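Local coordinates for protein alpha-L-rhamnosidase (Aspergillus terreus, PDB 6GSZ) that probably hydrolyses terminal non-reducing alpha-L-rhamnose residues from alpha-L-rhamnosides, as a calcium-binding, N-glycosylated fungal glycosidase, at residues I775-I788 with T803-W816. Sequence-based numbering, arbitrary orientation.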
ATOM      1  N   ILE A 775       8.842 -16.808  13.661  1.00 12.79           N
ATOM      2  CA  ILE A 775      10.230 -17.192  13.271  1.00 14.41           C
ATOM      3  C   ILE A 775      11.188 -16.082  13.720  1.00 13.85           C
ATOM      4  O   ILE A 775      12.219 -16.343  14.350  1.00 15.88           O
ATOM      5  CB  ILE A 775      10.382 -17.475  11.768  1.00 14.90           C
ATOM      6  CG1 ILE A 775       9.395 -18.543  11.284  1.00 14.09           C
ATOM      7  CG2 ILE A 775      11.828 -17.868  11.467  1.00 16.08           C
ATOM      8  CD1 ILE A 775       9.535 -18.872   9.814  1.00 15.56           C
ATOM      9  N   GLY A 776      10.824 -14.829  13.426  1.00 13.79           N
ATOM     10  CA  GLY A 776      11.638 -13.672  13.793  1.00 14.90           C
ATOM     11  C   GLY A 776      11.399 -13.192  15.207  1.00 13.15           C
ATOM     12  O   GLY A 776      12.189 -12.402  15.725  1.00 14.70           O
ATOM     13  N   GLY A 777      10.275 -13.605  15.797  1.00 12.98           N
ATOM     14  CA  GLY A 777       9.972 -13.303  17.165  1.00 13.30           C
ATOM     15  C   GLY A 777       9.402 -11.927  17.456  1.00 14.65           C
ATOM     16  O   GLY A 777       9.081 -11.666  18.609  1.00 14.45           O
ATOM     17  N   LEU A 778       9.283 -11.020  16.474  1.00 13.89           N
ATOM     18  CA  LEU A 778       9.048  -9.609  16.776  1.00 13.45           C
ATOM     19  C   LEU A 778       7.564  -9.252  16.663  1.00 13.18           C
ATOM     20  O   LEU A 778       6.949  -9.416  15.595  1.00 15.06           O
ATOM     21  CB  LEU A 778       9.839  -8.767  15.786  1.00 13.88           C
ATOM     22  CG  LEU A 778      11.347  -8.745  15.977  1.00 14.90           C
ATOM     23  CD1 LEU A 778      12.007  -8.102  14.784  1.00 19.07           C
ATOM     24  CD2 LEU A 778      11.692  -7.998  17.233  1.00 16.09           C
ATOM     25  N   SER A 779       7.015  -8.640  17.704  1.00 13.30           N
ATOM     26  CA  SER A 779       5.643  -8.098  17.659  1.00 14.05           C
ATOM     27  C   SER A 779       5.573  -6.925  18.614  1.00 14.06           C
ATOM     28  O   SER A 779       6.336  -6.840  19.581  1.00 13.79           O
ATOM     29  CB  SER A 779       4.570  -9.130  17.987  1.00 15.73           C
ATOM     30  OG  SER A 779       4.707  -9.581  19.334  1.00 16.67           O
ATOM     31  N   PRO A 780       4.618  -6.004  18.416  1.00 12.45           N
ATOM     32  CA  PRO A 780       4.440  -4.887  19.341  1.00 12.94           C
ATOM     33  C   PRO A 780       3.734  -5.325  20.626  1.00 14.70           C
ATOM     34  O   PRO A 780       2.690  -5.958  20.581  1.00 16.62           O
ATOM     35  CB  PRO A 780       3.643  -3.868  18.516  1.00 13.47           C
ATOM     36  CG  PRO A 780       2.829  -4.728  17.569  1.00 14.10           C
ATOM     37  CD  PRO A 780       3.713  -5.920  17.245  1.00 13.33           C
ATOM     38  N   ALA A 781       4.320  -4.957  21.755  1.00 13.48           N
ATOM     39  CA  ALA A 781       3.703  -5.216  23.061  1.00 14.90           C
ATOM     40  C   ALA A 781       2.846  -4.039  23.516  1.00 14.19           C
ATOM     41  O   ALA A 781       2.052  -4.173  24.422  1.00 18.78           O
ATOM     42  CB  ALA A 781       4.735  -5.572  24.111  1.00 14.90           C
ATOM     43  N   GLU A 782       3.033  -2.876  22.882  1.00 14.33           N
ATOM     44  CA  GLU A 782       2.224  -1.688  23.065  1.00 13.41           C
ATOM     45  C   GLU A 782       1.993  -1.160  21.654  1.00 13.02           C
ATOM     46  O   GLU A 782       2.920  -1.218  20.831  1.00 12.86           O
ATOM     47  CB  GLU A 782       2.959  -0.619  23.883  1.00 13.94           C
ATOM     48  CG  GLU A 782       2.224   0.663  24.108  1.00 14.91           C
ATOM     49  CD  GLU A 782       3.068   1.657  24.893  1.00 16.56           C
ATOM     50  OE1 GLU A 782       3.145   1.493  26.111  1.00 19.48           O
ATOM     51  OE2 GLU A 782       3.711   2.545  24.282  1.00 18.79           O
ATOM     52  N   PRO A 783       0.794  -0.637  21.345  1.00 13.27           N
ATOM     53  CA  PRO A 783       0.568  -0.072  20.011  1.00 12.22           C
ATOM     54  C   PRO A 783       1.654   0.947  19.658  1.00 13.12           C
ATOM     55  O   PRO A 783       1.882   1.855  20.413  1.00 16.48           O
ATOM     56  CB  PRO A 783      -0.823   0.591  20.133  1.00 14.29           C
ATOM     57  CG  PRO A 783      -1.508  -0.211  21.189  1.00 17.39           C
ATOM     58  CD  PRO A 783      -0.425  -0.620  22.164  1.00 14.66           C
ATOM     59  N   GLY A 784       2.283   0.778  18.478  1.00 12.21           N
ATOM     60  CA  GLY A 784       3.326   1.673  18.069  1.00 12.35           C
ATOM     61  C   GLY A 784       4.756   1.251  18.384  1.00 11.27           C
ATOM     62  O   GLY A 784       5.682   2.023  18.107  1.00 11.53           O
ATOM     63  N   TRP A 785       4.941   0.089  19.039  1.00 11.92           N
ATOM     64  CA  TRP A 785       6.248  -0.552  19.224  1.00 12.69           C
ATOM     65  C   TRP A 785       7.148   0.133  20.264  1.00 11.84           C
ATOM     66  O   TRP A 785       8.329  -0.202  20.300  1.00 13.29           O
ATOM     67  CB  TRP A 785       6.992  -0.710  17.903  1.00 12.61           C
ATOM     68  CG  TRP A 785       6.379  -1.660  16.915  1.00 12.60           C
ATOM     69  CD1 TRP A 785       5.413  -1.396  15.983  1.00 13.30           C
ATOM     70  CD2 TRP A 785       6.803  -3.000  16.648  1.00 12.88           C
ATOM     71  NE1 TRP A 785       5.164  -2.500  15.229  1.00 14.68           N
ATOM     72  CE2 TRP A 785       6.021  -3.498  15.587  1.00 13.02           C
ATOM     73  CE3 TRP A 785       7.804  -3.820  17.175  1.00 12.80           C
ATOM     74  CZ2 TRP A 785       6.179  -4.771  15.069  1.00 14.49           C
ATOM     75  CZ3 TRP A 785       7.963  -5.083  16.673  1.00 13.53           C
ATOM     76  CH2 TRP A 785       7.180  -5.543  15.614  1.00 15.08           C
ATOM     77  N   ARG A 786       6.608   0.957  21.164  1.00 11.85           N
ATOM     78  CA  ARG A 786       7.466   1.489  22.225  1.00 12.79           C
ATOM     79  C   ARG A 786       7.799   0.395  23.248  1.00 12.70           C
ATOM     80  O   ARG A 786       8.800   0.509  24.004  1.00 14.26           O
ATOM     81  CB  ARG A 786       6.752   2.637  22.938  1.00 13.61           C
ATOM     82  CG  ARG A 786       7.627   3.486  23.849  1.00 14.64           C
ATOM     83  CD  ARG A 786       6.754   4.459  24.653  1.00 17.58           C
ATOM     84  NE  ARG A 786       5.884   3.736  25.599  1.00 17.18           N
ATOM     85  CZ  ARG A 786       6.137   3.499  26.885  1.00 17.03           C
ATOM     86  NH1 ARG A 786       7.219   4.029  27.449  1.00 18.75           N
ATOM     87  NH2 ARG A 786       5.314   2.689  27.535  1.00 18.10           N
ATOM     88  N   ARG A 787       6.969  -0.658  23.269  1.00 12.47           N
ATOM     89  CA  ARG A 787       7.281  -1.869  24.005  1.00 12.64           C
ATOM     90  C   ARG A 787       7.192  -3.016  23.003  1.00 11.85           C
ATOM     91  O   ARG A 787       6.306  -2.982  22.112  1.00 12.69           O
ATOM     92  CB  ARG A 787       6.272  -2.131  25.137  1.00 14.70           C
ATOM     93  CG  ARG A 787       6.263  -1.072  26.218  1.00 16.73           C
ATOM     94  CD  ARG A 787       7.548  -1.285  27.003  1.00 19.47           C
ATOM     95  NE  ARG A 787       7.739  -0.370  28.132  1.00 19.51           N
ATOM     96  CZ  ARG A 787       8.421   0.762  28.061  1.00 20.67           C
ATOM     97  NH1 ARG A 787       8.893   1.154  26.885  1.00 19.80           N
ATOM     98  NH2 ARG A 787       8.592   1.496  29.154  1.00 23.33           N
ATOM     99  N   ILE A 788       8.193  -3.880  22.994  1.00 13.15           N
ATOM    100  CA  ILE A 788       8.395  -4.892  21.997  1.00 13.81           C
ATOM    101  C   ILE A 788       8.391  -6.274  22.650  1.00 13.99           C
ATOM    102  O   ILE A 788       9.031  -6.456  23.700  1.00 16.21           O
ATOM    103  CB  ILE A 788       9.716  -4.641  21.246  1.00 13.85           C
ATOM    104  CG1 ILE A 788       9.755  -3.194  20.752  1.00 15.29           C
ATOM    105  CG2 ILE A 788       9.917  -5.654  20.128  1.00 15.78           C
ATOM    106  CD1 ILE A 788      11.036  -2.797  20.064  1.00 17.58           C
ATOM    107  N   THR A 803      15.747 -11.127  11.201  1.00 13.43           N
ATOM    108  CA  THR A 803      14.585 -10.290  11.015  1.00 13.47           C
ATOM    109  C   THR A 803      14.924  -8.895  11.516  1.00 13.67           C
ATOM    110  O   THR A 803      15.441  -8.759  12.601  1.00 14.50           O
ATOM    111  CB  THR A 803      13.373 -10.889  11.758  1.00 15.25           C
ATOM    112  OG1 THR A 803      13.252 -12.289  11.439  1.00 15.51           O
ATOM    113  CG2 THR A 803      12.089 -10.138  11.444  1.00 16.13           C
ATOM    114  N   LYS A 804      14.531  -7.849  10.776  1.00 13.75           N
ATOM    115  CA  LYS A 804      14.773  -6.482  11.134  1.00 14.85           C
ATOM    116  C   LYS A 804      13.476  -5.691  10.946  1.00 12.75           C
ATOM    117  O   LYS A 804      12.774  -5.898   9.942  1.00 13.02           O
ATOM    118  CB  LYS A 804      15.868  -5.858  10.242  1.00 17.81           C
ATOM    119  CG  LYS A 804      17.205  -6.573  10.236  1.00 22.28           C
ATOM    120  CD  LYS A 804      18.273  -5.837   9.455  1.00 27.75           C
ATOM    121  CE  LYS A 804      19.544  -6.650   9.354  1.00 35.76           C
ATOM    122  NZ  LYS A 804      20.555  -6.023   8.465  1.00 40.79           N
ATOM    123  N   PHE A 805      13.221  -4.742  11.839  1.00 12.77           N
ATOM    124  CA  PHE A 805      12.066  -3.878  11.747  1.00 12.30           C
ATOM    125  C   PHE A 805      12.419  -2.481  12.225  1.00 12.22           C
ATOM    126  O   PHE A 805      12.794  -2.293  13.396  1.00 12.84           O
ATOM    127  CB  PHE A 805      10.863  -4.426  12.521  1.00 13.18           C
ATOM    128  CG  PHE A 805       9.668  -3.528  12.454  1.00 12.48           C
ATOM    129  CD1 PHE A 805       9.112  -3.220  11.219  1.00 11.71           C
ATOM    130  CD2 PHE A 805       9.136  -2.950  13.579  1.00 13.28           C
ATOM    131  CE1 PHE A 805       8.052  -2.344  11.133  1.00 12.93           C
ATOM    132  CE2 PHE A 805       8.076  -2.073  13.495  1.00 13.22           C
ATOM    133  CZ  PHE A 805       7.556  -1.738  12.250  1.00 12.18           C
ATOM    134  N   LEU A 806      12.243  -1.504  11.316  1.00 12.13           N
ATOM    135  CA  LEU A 806      12.468  -0.105  11.641  1.00 11.08           C
ATOM    136  C   LEU A 806      11.223   0.477  12.294  1.00 10.67           C
ATOM    137  O   LEU A 806      10.288   0.916  11.654  1.00 13.66           O
ATOM    138  CB  LEU A 806      12.856   0.648  10.377  1.00 13.39           C
ATOM    139  CG  LEU A 806      13.353   2.075  10.562  1.00 16.45           C
ATOM    140  CD1 LEU A 806      14.621   2.111  11.407  1.00 18.75           C
ATOM    141  CD2 LEU A 806      13.605   2.681   9.191  1.00 17.68           C
ATOM    142  N   THR A 807      11.204   0.388  13.614  1.00 11.49           N
ATOM    143  CA  THR A 807      10.152   0.915  14.437  1.00 11.89           C
ATOM    144  C   THR A 807      10.141   2.435  14.346  1.00 12.08           C
ATOM    145  O   THR A 807      11.138   3.037  13.900  1.00 12.62           O
ATOM    146  CB  THR A 807      10.317   0.538  15.927  1.00 12.47           C
ATOM    147  OG1 THR A 807      11.286   1.387  16.540  1.00 12.59           O
ATOM    148  CG2 THR A 807      10.637  -0.915  16.185  1.00 12.73           C
ATOM    149  N   PRO A 808       9.061   3.091  14.831  1.00 13.94           N
ATOM    150  CA  PRO A 808       9.076   4.538  14.989  1.00 15.47           C
ATOM    151  C   PRO A 808      10.198   5.135  15.862  1.00 15.55           C
ATOM    152  O   PRO A 808      10.392   6.350  15.865  1.00 17.13           O
ATOM    153  CB  PRO A 808       7.679   4.802  15.582  1.00 16.66           C
ATOM    154  CG  PRO A 808       6.799   3.656  15.128  1.00 17.33           C
ATOM    155  CD  PRO A 808       7.766   2.497  15.214  1.00 16.64           C
ATOM    156  N   TYR A 809      10.927   4.273  16.586  1.00 13.20           N
ATOM    157  CA  TYR A 809      12.024   4.653  17.485  1.00 12.79           C
ATOM    158  C   TYR A 809      13.413   4.374  16.898  1.00 13.09           C
ATOM    159  O   TYR A 809      14.425   4.877  17.449  1.00 16.35           O
ATOM    160  CB  TYR A 809      11.884   3.931  18.823  1.00 12.15           C
ATOM    161  CG  TYR A 809      10.588   4.293  19.487  1.00 11.48           C
ATOM    162  CD1 TYR A 809      10.521   5.388  20.338  1.00 12.16           C
ATOM    163  CD2 TYR A 809       9.423   3.575  19.252  1.00 11.71           C
ATOM    164  CE1 TYR A 809       9.319   5.804  20.886  1.00 11.33           C
ATOM    165  CE2 TYR A 809       8.215   3.963  19.790  1.00 13.30           C
ATOM    166  CZ  TYR A 809       8.154   5.087  20.612  1.00 12.07           C
ATOM    167  OH  TYR A 809       6.971   5.528  21.134  1.00 13.77           O
ATOM    168  N   GLY A 810      13.492   3.532  15.867  1.00 13.14           N
ATOM    169  CA  GLY A 810      14.743   3.016  15.383  1.00 13.09           C
ATOM    170  C   GLY A 810      14.694   1.506  15.199  1.00 12.26           C
ATOM    171  O   GLY A 810      13.630   0.854  15.346  1.00 13.14           O
ATOM    172  N   MET A 811      15.833   0.941  14.800  1.00 13.79           N
ATOM    173  CA  MET A 811      15.861  -0.447  14.379  1.00 14.55           C
ATOM    174  C   MET A 811      15.711  -1.415  15.556  1.00 14.02           C
ATOM    175  O   MET A 811      16.410  -1.295  16.586  1.00 15.37           O
ATOM    176  CB  MET A 811      17.162  -0.756  13.643  1.00 17.24           C
ATOM    177  CG  MET A 811      17.142  -2.091  12.929  1.00 22.59           C
ATOM    178  SD  MET A 811      15.936  -2.174  11.582  1.00 27.52           S
ATOM    179  CE  MET A 811      16.660  -0.970  10.482  1.00 32.84           C
ATOM    180  N   ALA A 812      14.773  -2.360  15.403  1.00 13.44           N
ATOM    181  CA  ALA A 812      14.695  -3.561  16.217  1.00 13.65           C
ATOM    182  C   ALA A 812      15.119  -4.747  15.358  1.00 14.18           C
ATOM    183  O   ALA A 812      14.851  -4.762  14.155  1.00 14.58           O
ATOM    184  CB  ALA A 812      13.300  -3.790  16.742  1.00 13.28           C
ATOM    185  N   SER A 813      15.769  -5.750  15.930  1.00 13.53           N
ATOM    186  CA  SER A 813      16.138  -6.898  15.102  1.00 13.86           C
ATOM    187  C   SER A 813      16.348  -8.119  15.964  1.00 12.78           C
ATOM    188  O   SER A 813      16.698  -8.004  17.159  1.00 14.47           O
ATOM    189  CB  SER A 813      17.375  -6.644  14.268  1.00 15.06           C
ATOM    190  OG  SER A 813      18.544  -6.510  15.053  1.00 17.21           O
ATOM    191  N   THR A 814      16.232  -9.281  15.320  1.00 12.74           N
ATOM    192  CA  THR A 814      16.664 -10.545  15.896  1.00 13.94           C
ATOM    193  C   THR A 814      17.556 -11.258  14.879  1.00 14.45           C
ATOM    194  O   THR A 814      17.317 -11.258  13.678  1.00 14.69           O
ATOM    195  CB  THR A 814      15.478 -11.437  16.281  1.00 15.40           C
ATOM    196  OG1 THR A 814      14.694 -11.687  15.106  1.00 15.11           O
ATOM    197  CG2 THR A 814      14.631 -10.787  17.346  1.00 15.69           C
ATOM    198  N   LYS A 815      18.604 -11.883  15.385  1.00 15.69           N
ATOM    199  CA  LYS A 815      19.413 -12.823  14.638  0.50 15.75           C
ATOM    200  C   LYS A 815      19.627 -14.012  15.572  1.00 15.97           C
ATOM    201  O   LYS A 815      20.182 -13.844  16.650  1.00 17.39           O
ATOM    202  CB  LYS A 815      20.762 -12.231  14.218  0.50 18.47           C
ATOM    203  CG  LYS A 815      21.677 -13.163  13.425  0.50 24.36           C
ATOM    204  CD  LYS A 815      23.077 -12.595  13.159  0.50 29.32           C
ATOM    205  CE  LYS A 815      23.815 -12.206  14.424  0.50 35.09           C
ATOM    206  NZ  LYS A 815      25.176 -11.670  14.162  0.50 40.66           N
ATOM    207  N   TRP A 816      19.133 -15.175  15.180  1.00 15.04           N
ATOM    208  CA  TRP A 816      19.306 -16.363  16.009  1.00 15.31           C
ATOM    209  C   TRP A 816      19.849 -17.516  15.182  1.00 16.02           C
ATOM    210  O   TRP A 816      19.717 -17.554  13.963  1.00 16.43           O
ATOM    211  CB  TRP A 816      18.021 -16.760  16.742  1.00 15.98           C
ATOM    212  CG  TRP A 816      16.853 -17.100  15.877  1.00 14.67           C
ATOM    213  CD1 TRP A 816      15.861 -16.254  15.458  1.00 15.78           C
ATOM    214  CD2 TRP A 816      16.541 -18.393  15.328  1.00 15.83           C
ATOM    215  NE1 TRP A 816      14.956 -16.943  14.699  1.00 16.60           N
ATOM    216  CE2 TRP A 816      15.338 -18.255  14.599  1.00 16.37           C
ATOM    217  CE3 TRP A 816      17.133 -19.661  15.406  1.00 18.37           C
ATOM    218  CZ2 TRP A 816      14.716 -19.334  13.981  1.00 17.23           C
ATOM    219  CZ3 TRP A 816      16.522 -20.730  14.779  1.00 17.48           C
ATOM    220  CH2 TRP A 816      15.335 -20.558  14.058  1.00 18.88           C
TER
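The indole of W785 is covered on both faces: F805 sets CE2 over the centre of one, 3.3 Å from CE2 of W785, while CB of P780 lies off-centre against the opposite one. The six-membered ring of W785 and the F805 ring meet obliquely, their planes 41° apart, and F805 also stacks on F483. The Y809 ring receives G784 O at its edge, near the ring plane, where CE2 is 3.6 Å from that oxygen. Beside it, the phenol OH rests 3.4 Å from CB of R786, whose chain bends at chi3 (66°) and turns its guanidinium side-on to the carboxylate of E782. NE and NH2 each take one oxygen in the guanidinium plane, which fixes the group's rotation, while NH1 of R787 lies over one face.

At the far end, W816 donates from NE1 to I775 O (2.8 Å), which lies somewhat out of the indole plane. T814 OG1, placed between backbone N and carbonyl carbon (chi1 59°), gives its proton to a lone pair of G776 O at 2.7 Å. Both carbonyls mark the C-terminal end of helix 768-775, the second just beyond it. Between these ends L778 sends CD1 to T803 CG2, 3.9 Å away. Strands 778-780 and 787-790 of a mixed four-stranded sheet thus pack against hairpin 800-807/810-819 of a five-stranded antiparallel sheet, face to face as in a beta-sandwich, in this fungal enzyme's C-terminal domain.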